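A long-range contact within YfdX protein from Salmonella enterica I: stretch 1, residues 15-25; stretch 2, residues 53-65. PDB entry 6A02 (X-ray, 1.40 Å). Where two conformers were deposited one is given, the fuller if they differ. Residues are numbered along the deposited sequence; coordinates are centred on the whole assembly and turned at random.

Stretch 1 (15-25) DKISGQAWQAM
Stretch 2, residues 53-65: LLNDDSTDWNLYV

Residues 15-18 run extended (phi/psi near -75/144 at Lys16 and -115/136 at Ile17) into a helix that occupies 19-25. Stretch 2 begins with the last two residues of a helix, Leu53 and Leu54, leaves helical geometry at Asn55, makes a type I turn from Asp56 to Thr59 and enters a 3-10 segment at 61-64. Overall the stretches run roughly opposite ways, Lys16 CA lying 5.3 Å from Tyr64 CA and Gln20 CA 5.5 Å from Leu53 CA, but locally Gln20-Leu53 and Ala21-Leu54 (CA to CA 5.8 Å) advance together; 673 Å² is buried in total.

At the helical end, Ala21 and Ala24 leave a shallow site that Leu54 occupies: its CG lies 3.6 Å from Ala24 CB and its CD2 3.9 Å from Ala21 CB, with Leu53 CB beside Ala24 CB at 4.1 Å. Both leucines are m,t. Leu53 (chi1 -71°, chi2 160°) points toward the helix, its CB 3.7 Å from Gln20 O and its CD1 3.9 Å from Gln23 CG.

Gln20 (chi1 -72°, m; chi2 174°, t; chi3 -57°) reaches into the loop and uses both ends of its amide: OE1 accepts from Thr59 OG1 at 2.6 Å, and NE2 donates to Asp56 OD2 at 2.8 Å (154°). Asp56, with chi1 t, also receives Ser58 N on OD1 (2.9 Å), so its carboxylate joins the turn to the helix.

Ser18 (chi1 174°, t) caps the helix, its OG accepting from Ala21 N at 2.9 Å. Its CB sits over the Tyr64 ring (chi1 -45°, m; chi2 -73°), 3.7 Å from the centroid and 13° off the normal, and its OG approaches Trp61 CZ3 at 3.5 Å. Trp61 (chi1 -66°, chi2 101°) turns its ring edge to Ala21 CB, 4.3 Å from CZ3, and is anchored by NE1 to Asp56 O (3.2 Å). Lys16 O borders the Tyr64 edge, 3.6 Å from CD1; Lys16 CD packs against Leu63 CD1 at 3.8 Å, and a water bridges Lys16 N (2.9 Å) and Leu63 O (2.8 Å).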

# COMPACT_ATOMS: atom_id res chain seq x y z
N ASP A 15 -0.47 -7.07 -24.32
CA ASP A 15 0.53 -6.01 -24.43
C ASP A 15 1.74 -6.37 -23.59
O ASP A 15 1.61 -6.92 -22.49
CB ASP A 15 -0.08 -4.69 -23.97
CG ASP A 15 -1.29 -4.29 -24.79
OD1 ASP A 15 -1.20 -4.34 -26.04
OD2 ASP A 15 -2.34 -3.97 -24.19
N LYS A 16 2.93 -6.04 -24.11
CA LYS A 16 4.16 -6.49 -23.47
C LYS A 16 4.47 -5.70 -22.21
O LYS A 16 4.21 -4.49 -22.11
CB LYS A 16 5.33 -6.41 -24.47
CG LYS A 16 5.31 -7.55 -25.48
CD LYS A 16 6.33 -7.35 -26.59
CE LYS A 16 6.30 -8.52 -27.58
NZ LYS A 16 6.54 -8.09 -29.00
N ILE A 17 5.03 -6.41 -21.23
CA ILE A 17 5.43 -5.88 -19.93
C ILE A 17 6.94 -5.98 -19.83
O ILE A 17 7.52 -7.01 -20.19
CB ILE A 17 4.76 -6.70 -18.80
CG1 ILE A 17 3.23 -6.64 -18.89
CG2 ILE A 17 5.26 -6.22 -17.45
CD1 ILE A 17 2.54 -7.70 -18.04
N SER A 18 7.60 -4.92 -19.33
CA SER A 18 9.06 -4.88 -19.31
C SER A 18 9.61 -5.54 -18.05
O SER A 18 9.58 -4.94 -16.96
CB SER A 18 9.59 -3.46 -19.44
OG SER A 18 11.01 -3.46 -19.27
N GLY A 19 10.16 -6.74 -18.20
CA GLY A 19 10.84 -7.36 -17.07
C GLY A 19 12.12 -6.65 -16.70
O GLY A 19 12.52 -6.67 -15.53
N GLN A 20 12.79 -6.04 -17.68
CA GLN A 20 14.01 -5.29 -17.37
C GLN A 20 13.69 -4.09 -16.49
O GLN A 20 14.42 -3.80 -15.53
CB GLN A 20 14.69 -4.81 -18.65
CG GLN A 20 15.37 -5.90 -19.46
CD GLN A 20 15.89 -5.36 -20.77
OE1 GLN A 20 15.13 -4.81 -21.57
NE2 GLN A 20 17.20 -5.49 -20.99
N ALA A 21 12.62 -3.36 -16.81
CA ALA A 21 12.28 -2.19 -16.01
C ALA A 21 11.77 -2.59 -14.63
O ALA A 21 11.99 -1.87 -13.65
CB ALA A 21 11.24 -1.33 -16.73
N TRP A 22 11.07 -3.73 -14.53
CA TRP A 22 10.71 -4.22 -13.21
C TRP A 22 11.95 -4.47 -12.37
O TRP A 22 12.03 -4.04 -11.21
CB TRP A 22 9.85 -5.48 -13.32
CG TRP A 22 9.24 -5.82 -12.01
CD1 TRP A 22 8.06 -5.35 -11.51
CD2 TRP A 22 9.79 -6.66 -11.01
NE1 TRP A 22 7.84 -5.86 -10.25
CE2 TRP A 22 8.89 -6.68 -9.93
CE3 TRP A 22 10.96 -7.42 -10.93
CZ2 TRP A 22 9.13 -7.41 -8.77
CZ3 TRP A 22 11.20 -8.15 -9.78
CH2 TRP A 22 10.28 -8.14 -8.72
N GLN A 23 12.95 -5.15 -12.94
CA GLN A 23 14.17 -5.42 -12.19
C GLN A 23 14.92 -4.14 -11.87
O GLN A 23 15.54 -4.03 -10.81
CB GLN A 23 15.05 -6.39 -12.97
CG GLN A 23 16.31 -6.83 -12.22
CD GLN A 23 15.98 -7.59 -10.96
OE1 GLN A 23 15.12 -8.47 -10.97
NE2 GLN A 23 16.63 -7.23 -9.85
N ALA A 24 14.86 -3.16 -12.77
CA ALA A 24 15.49 -1.87 -12.50
C ALA A 24 14.88 -1.21 -11.28
O ALA A 24 15.60 -0.66 -10.43
CB ALA A 24 15.36 -0.96 -13.73
N MET A 25 13.56 -1.27 -11.14
CA MET A 25 12.92 -0.67 -9.97
C MET A 25 13.31 -1.41 -8.70
O MET A 25 13.51 -0.79 -7.65
CB MET A 25 11.40 -0.65 -10.14
CG MET A 25 10.91 0.21 -11.30
SD MET A 25 11.67 1.86 -11.37
CE MET A 25 11.11 2.53 -9.81
N LEU A 53 19.78 -1.49 -17.35
CA LEU A 53 18.51 -2.12 -17.70
C LEU A 53 17.57 -1.14 -18.39
O LEU A 53 16.92 -1.48 -19.39
CB LEU A 53 17.86 -2.74 -16.46
CG LEU A 53 18.51 -3.99 -15.86
CD1 LEU A 53 18.07 -4.19 -14.42
CD2 LEU A 53 18.17 -5.22 -16.68
N LEU A 54 17.45 0.09 -17.85
CA LEU A 54 16.50 1.05 -18.39
C LEU A 54 16.95 1.67 -19.70
O LEU A 54 16.13 2.29 -20.39
CB LEU A 54 16.26 2.17 -17.37
CG LEU A 54 15.51 1.76 -16.11
CD1 LEU A 54 15.54 2.90 -15.09
CD2 LEU A 54 14.07 1.38 -16.47
N ASN A 55 18.23 1.55 -20.05
CA ASN A 55 18.79 2.23 -21.21
C ASN A 55 19.33 1.25 -22.24
O ASN A 55 20.09 1.64 -23.13
CB ASN A 55 19.87 3.22 -20.79
CG ASN A 55 19.30 4.41 -20.04
OD1 ASN A 55 18.74 5.33 -20.65
ND2 ASN A 55 19.43 4.40 -18.72
N ASP A 56 18.94 -0.02 -22.12
CA ASP A 56 19.37 -1.06 -23.05
C ASP A 56 18.99 -0.70 -24.48
O ASP A 56 17.80 -0.66 -24.82
CB ASP A 56 18.72 -2.38 -22.64
CG ASP A 56 19.27 -3.57 -23.40
OD1 ASP A 56 19.95 -3.37 -24.43
OD2 ASP A 56 19.02 -4.71 -22.96
N ASP A 57 19.98 -0.44 -25.33
CA ASP A 57 19.70 -0.04 -26.71
C ASP A 57 19.14 -1.18 -27.55
O ASP A 57 18.57 -0.92 -28.62
CB ASP A 57 20.93 0.58 -27.38
CG ASP A 57 21.43 1.82 -26.65
OD1 ASP A 57 22.59 1.80 -26.19
OD2 ASP A 57 20.67 2.80 -26.55
N SER A 58 19.30 -2.43 -27.12
CA SER A 58 18.74 -3.56 -27.84
C SER A 58 17.28 -3.80 -27.50
O SER A 58 16.62 -4.60 -28.17
CB SER A 58 19.57 -4.83 -27.60
OG SER A 58 19.34 -5.38 -26.32
N THR A 59 16.75 -3.10 -26.49
CA THR A 59 15.35 -3.20 -26.13
C THR A 59 14.54 -2.19 -26.93
O THR A 59 14.93 -1.03 -27.07
CB THR A 59 15.19 -2.94 -24.64
OG1 THR A 59 15.88 -3.97 -23.91
CG2 THR A 59 13.71 -2.95 -24.24
N ASP A 60 13.40 -2.64 -27.45
CA ASP A 60 12.46 -1.78 -28.15
C ASP A 60 11.46 -1.28 -27.12
O ASP A 60 10.46 -1.93 -26.82
CB ASP A 60 11.77 -2.55 -29.27
CG ASP A 60 10.75 -1.73 -30.01
OD1 ASP A 60 10.58 -0.53 -29.71
OD2 ASP A 60 10.08 -2.30 -30.90
N TRP A 61 11.74 -0.09 -26.58
CA TRP A 61 10.93 0.42 -25.48
C TRP A 61 9.50 0.76 -25.90
O TRP A 61 8.61 0.80 -25.04
CB TRP A 61 11.65 1.60 -24.81
CG TRP A 61 12.90 1.13 -24.14
CD1 TRP A 61 14.18 1.23 -24.61
CD2 TRP A 61 12.98 0.41 -22.91
NE1 TRP A 61 15.06 0.63 -23.73
CE2 TRP A 61 14.34 0.13 -22.67
CE3 TRP A 61 12.03 -0.01 -21.97
CZ2 TRP A 61 14.77 -0.56 -21.54
CZ3 TRP A 61 12.46 -0.69 -20.84
CH2 TRP A 61 13.82 -0.95 -20.63
N ASN A 62 9.26 0.98 -27.20
CA ASN A 62 7.90 1.23 -27.66
C ASN A 62 6.96 0.09 -27.30
O ASN A 62 5.75 0.32 -27.12
CB ASN A 62 7.88 1.39 -29.19
CG ASN A 62 8.74 2.54 -29.68
OD1 ASN A 62 8.40 3.71 -29.50
ND2 ASN A 62 9.85 2.21 -30.34
N LEU A 63 7.48 -1.13 -27.19
CA LEU A 63 6.63 -2.29 -26.95
C LEU A 63 5.90 -2.22 -25.61
O LEU A 63 4.86 -2.86 -25.44
CB LEU A 63 7.46 -3.57 -26.97
CG LEU A 63 8.16 -3.88 -28.30
CD1 LEU A 63 8.97 -5.16 -28.17
CD2 LEU A 63 7.13 -3.99 -29.40
N TYR A 64 6.42 -1.45 -24.65
CA TYR A 64 5.90 -1.45 -23.29
C TYR A 64 5.08 -0.22 -22.96
O TYR A 64 4.57 -0.11 -21.84
CB TYR A 64 7.06 -1.58 -22.30
CG TYR A 64 8.05 -2.64 -22.70
CD1 TYR A 64 7.73 -3.99 -22.58
CD2 TYR A 64 9.29 -2.30 -23.22
CE1 TYR A 64 8.64 -4.97 -22.96
CE2 TYR A 64 10.20 -3.26 -23.60
CZ TYR A 64 9.87 -4.59 -23.47
OH TYR A 64 10.78 -5.56 -23.85
N VAL A 65 4.93 0.70 -23.91
CA VAL A 65 4.29 1.98 -23.64
C VAL A 65 2.79 1.81 -23.48
O VAL A 65 2.13 1.12 -24.27
CB VAL A 65 4.65 2.97 -24.76
CG1 VAL A 65 3.79 4.21 -24.68
CG2 VAL A 65 6.12 3.33 -24.68
O HOH W 1 3.12 -4.69 -26.64